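Local coordinates for 82 prophage-derived uncharacterized protein ybcO (Escherichia coli K-12, PDB 3G27) that binds zinc and is probably a nuclease, at residues 11-17 with 51-57. Coordinates in Å, arbitrary orientation, origin at the centre of the assembly. Where two conformers were deposited one is given. Numbering follows the deposited sequence.
With ZN (zinc ion), chain B.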
ATOM      1  N   ARG A  11       9.463  -4.272 -16.483  1.00 40.20           N
ATOM      2  CA  ARG A  11       8.043  -4.461 -16.331  1.00 39.85           C
ATOM      3  C   ARG A  11       7.342  -3.117 -16.412  1.00 38.82           C
ATOM      4  O   ARG A  11       7.937  -2.058 -16.234  1.00 38.53           O
ATOM      5  CB  ARG A  11       7.729  -5.079 -14.976  1.00 40.32           C
ATOM      6  CG  ARG A  11       8.196  -6.489 -14.779  1.00 42.87           C
ATOM      7  CD  ARG A  11       7.033  -7.423 -14.827  1.00 46.51           C
ATOM      8  NE  ARG A  11       7.319  -8.702 -14.188  1.00 49.81           N
ATOM      9  CZ  ARG A  11       6.428  -9.678 -14.084  1.00 52.26           C
ATOM     10  NH1 ARG A  11       6.759 -10.831 -13.501  1.00 53.11           N
ATOM     11  NH2 ARG A  11       5.197  -9.500 -14.578  1.00 53.90           N
ATOM     12  N   GLU A  12       6.042  -3.193 -16.615  1.00 38.04           N
ATOM     13  CA  GLU A  12       5.175  -2.031 -16.633  1.00 38.29           C
ATOM     14  C   GLU A  12       5.079  -1.291 -15.293  1.00 36.36           C
ATOM     15  O   GLU A  12       4.957  -1.907 -14.235  1.00 35.38           O
ATOM     16  CB  GLU A  12       3.772  -2.485 -17.050  1.00 39.42           C
ATOM     17  CG  GLU A  12       2.825  -1.353 -17.385  1.00 43.96           C
ATOM     18  CD  GLU A  12       2.042  -1.613 -18.665  1.00 50.72           C
ATOM     19  OE1 GLU A  12       1.016  -2.372 -18.627  1.00 53.51           O
ATOM     20  OE2 GLU A  12       2.483  -1.048 -19.708  1.00 55.06           O
ATOM     21  N   CYS A  13       5.094   0.044 -15.356  1.00 34.45           N
ATOM     22  CA  CYS A  13       4.932   0.882 -14.171  1.00 32.66           C
ATOM     23  C   CYS A  13       3.584   0.594 -13.547  1.00 32.16           C
ATOM     24  O   CYS A  13       2.580   0.576 -14.238  1.00 30.96           O
ATOM     25  CB  CYS A  13       5.011   2.360 -14.556  1.00 32.44           C
ATOM     26  SG  CYS A  13       4.960   3.517 -13.190  1.00 30.09           S
ATOM     27  N   GLN A  14       3.576   0.358 -12.236  1.00 31.93           N
ATOM     28  CA  GLN A  14       2.340   0.156 -11.485  1.00 31.42           C
ATOM     29  C   GLN A  14       1.880   1.405 -10.745  1.00 30.93           C
ATOM     30  O   GLN A  14       0.817   1.385 -10.151  1.00 29.57           O
ATOM     31  CB  GLN A  14       2.507  -0.996 -10.503  1.00 31.98           C
ATOM     32  CG  GLN A  14       2.812  -2.322 -11.162  1.00 32.11           C
ATOM     33  CD  GLN A  14       1.700  -2.736 -12.132  1.00 34.89           C
ATOM     34  OE1 GLN A  14       0.537  -2.820 -11.750  1.00 36.16           O
ATOM     35  NE2 GLN A  14       2.059  -2.970 -13.397  1.00 33.06           N
ATOM     36  N   VAL A  15       2.666   2.486 -10.796  1.00 31.31           N
ATOM     37  CA  VAL A  15       2.336   3.734 -10.068  1.00 31.58           C
ATOM     38  C   VAL A  15       1.444   4.587 -10.970  1.00 32.35           C
ATOM     39  O   VAL A  15       0.370   5.026 -10.572  1.00 33.07           O
ATOM     40  CB  VAL A  15       3.598   4.554  -9.687  1.00 31.05           C
ATOM     41  CG1 VAL A  15       3.201   5.871  -9.056  1.00 31.16           C
ATOM     42  CG2 VAL A  15       4.507   3.788  -8.761  1.00 30.33           C
ATOM     43  N   ARG A  16       1.918   4.830 -12.187  0.50 32.30           N
ATOM     44  CA  ARG A  16       1.129   5.487 -13.230  0.50 32.95           C
ATOM     45  C   ARG A  16       0.469   6.807 -12.821  0.50 32.78           C
ATOM     46  O   ARG A  16      -0.737   6.982 -13.019  0.50 32.80           O
ATOM     47  CB  ARG A  16       0.058   4.521 -13.751  0.50 33.18           C
ATOM     48  CG  ARG A  16       0.504   3.055 -13.769  0.50 34.96           C
ATOM     49  CD  ARG A  16      -0.324   2.234 -14.745  0.50 38.41           C
ATOM     50  NE  ARG A  16      -0.378   0.815 -14.401  0.50 40.82           N
ATOM     51  CZ  ARG A  16      -1.410   0.246 -13.794  0.50 43.31           C
ATOM     52  NH1 ARG A  16      -1.392  -1.053 -13.524  0.50 44.79           N
ATOM     53  NH2 ARG A  16      -2.466   0.980 -13.460  0.50 44.83           N
ATOM     54  N   ILE A  17       1.251   7.743 -12.279  1.00 32.48           N
ATOM     55  CA  ILE A  17       0.738   9.073 -11.988  1.00 31.95           C
ATOM     56  C   ILE A  17       0.457   9.739 -13.336  1.00 31.07           C
ATOM     57  O   ILE A  17       1.352   9.841 -14.199  1.00 31.87           O
ATOM     58  CB  ILE A  17       1.719   9.938 -11.172  1.00 31.85           C
ATOM     59  CG1 ILE A  17       1.999   9.294  -9.816  1.00 32.96           C
ATOM     60  CG2 ILE A  17       1.132  11.333 -10.996  1.00 31.53           C
ATOM     61  CD1 ILE A  17       3.157   9.872  -9.052  1.00 30.28           C
ATOM     62  N   THR A  51       7.339  -0.748  -5.064  1.00 30.24           N
ATOM     63  CA  THR A  51       6.546  -0.818  -6.291  1.00 29.82           C
ATOM     64  C   THR A  51       7.441  -0.749  -7.522  1.00 29.47           C
ATOM     65  O   THR A  51       8.508  -0.161  -7.482  1.00 29.49           O
ATOM     66  CB  THR A  51       5.505   0.330  -6.359  1.00 30.31           C
ATOM     67  OG1 THR A  51       4.670   0.151  -7.513  1.00 29.29           O
ATOM     68  CG2 THR A  51       6.183   1.730  -6.383  1.00 28.46           C
ATOM     69  N   ILE A  52       6.986  -1.378  -8.613  1.00 29.38           N
ATOM     70  CA  ILE A  52       7.567  -1.209  -9.944  1.00 28.48           C
ATOM     71  C   ILE A  52       7.179   0.212 -10.325  1.00 27.90           C
ATOM     72  O   ILE A  52       6.005   0.587 -10.233  1.00 26.57           O
ATOM     73  CB  ILE A  52       6.946  -2.187 -11.009  1.00 28.72           C
ATOM     74  CG1 ILE A  52       7.004  -3.670 -10.562  1.00 29.42           C
ATOM     75  CG2 ILE A  52       7.643  -2.060 -12.318  1.00 29.32           C
ATOM     76  CD1 ILE A  52       6.044  -4.590 -11.344  1.00 26.64           C
ATOM     77  N   ALA A  53       8.152   1.002 -10.736  1.00 27.73           N
ATOM     78  CA  ALA A  53       7.900   2.380 -11.082  1.00 27.96           C
ATOM     79  C   ALA A  53       8.831   2.730 -12.221  1.00 28.02           C
ATOM     80  O   ALA A  53       9.988   2.338 -12.198  1.00 27.94           O
ATOM     81  CB  ALA A  53       8.164   3.282  -9.856  1.00 27.89           C
ATOM     82  N   CYS A  54       8.308   3.441 -13.220  1.00 28.61           N
ATOM     83  CA  CYS A  54       9.114   4.053 -14.279  1.00 28.85           C
ATOM     84  C   CYS A  54       9.931   5.171 -13.685  1.00 28.81           C
ATOM     85  O   CYS A  54       9.654   5.608 -12.581  1.00 30.11           O
ATOM     86  CB  CYS A  54       8.244   4.636 -15.381  1.00 29.22           C
ATOM     87  SG  CYS A  54       7.307   6.155 -14.916  1.00 29.65           S
ATOM     88  N   SER A  55      10.935   5.637 -14.426  1.00 28.56           N
ATOM     89  CA  SER A  55      11.904   6.573 -13.901  1.00 27.97           C
ATOM     90  C   SER A  55      11.261   7.856 -13.376  1.00 28.05           C
ATOM     91  O   SER A  55      11.665   8.393 -12.344  1.00 27.94           O
ATOM     92  CB  SER A  55      12.969   6.885 -14.959  1.00 28.57           C
ATOM     93  OG  SER A  55      12.414   7.314 -16.200  1.00 28.02           O
ATOM     94  N   ALA A  56      10.238   8.312 -14.085  1.00 27.84           N
ATOM     95  CA  ALA A  56       9.511   9.536 -13.756  1.00 28.35           C
ATOM     96  C   ALA A  56       8.684   9.395 -12.500  1.00 28.27           C
ATOM     97  O   ALA A  56       8.692  10.239 -11.617  1.00 27.70           O
ATOM     98  CB  ALA A  56       8.610   9.906 -14.922  1.00 28.33           C
ATOM     99  N   CYS A  57       7.928   8.319 -12.435  1.00 29.42           N
ATOM    100  CA  CYS A  57       7.098   8.072 -11.251  1.00 29.68           C
ATOM    101  C   CYS A  57       7.965   7.830 -10.028  1.00 29.34           C
ATOM    102  O   CYS A  57       7.655   8.269  -8.945  1.00 29.54           O
ATOM    103  CB  CYS A  57       6.162   6.885 -11.503  1.00 29.53           C
ATOM    104  SG  CYS A  57       4.741   7.302 -12.506  1.00 30.22           S
TER
HETATM  105 ZN    ZN B  97       5.135   5.670 -14.198  1.00 38.54          ZN
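Three zinc-bound thiolates join two segments far apart in sequence: C13 SG and C57 SG each lie 2.4 Å from ZN and C54 SG 2.3 Å, with C21 as the fourth ligand of a Cys4 site. C54 and C57 form a CxxC pair at the start of helix 55-61, where C54 is the N-cap: C57 N donates to C54 SG (3.4 Å, N-H...S angle 165°).

Two of these sulfurs, those of C13 and C57, also accept a backbone N-H from the other segment. The N-H of C54 points almost straight at C13 SG (N to SG 3.3 Å, 171°), and I17 N donates to C57 SG (3.5 Å, 157°).

Away from the coordination shell, Q14 N hydrogen-bonds to I52 O (3.2 Å, 162°), tying the loop to strand 50-53. The I52 side chain is buried against 11-17, CG2 in van der Waals contact with E12 O (3.3 Å) and CD1 4.0 Å from Q14 CG. V15 makes apolar contacts with T51, A53 and C57 (V15 CG2 to T51 CG2 3.6 Å, V15 CB to C57 CB 3.9 Å).

The N-H groups partly offset the thiolate charge, while four-cysteine coordination leaves no ligand position for substrate or water, consistent with a structural zinc.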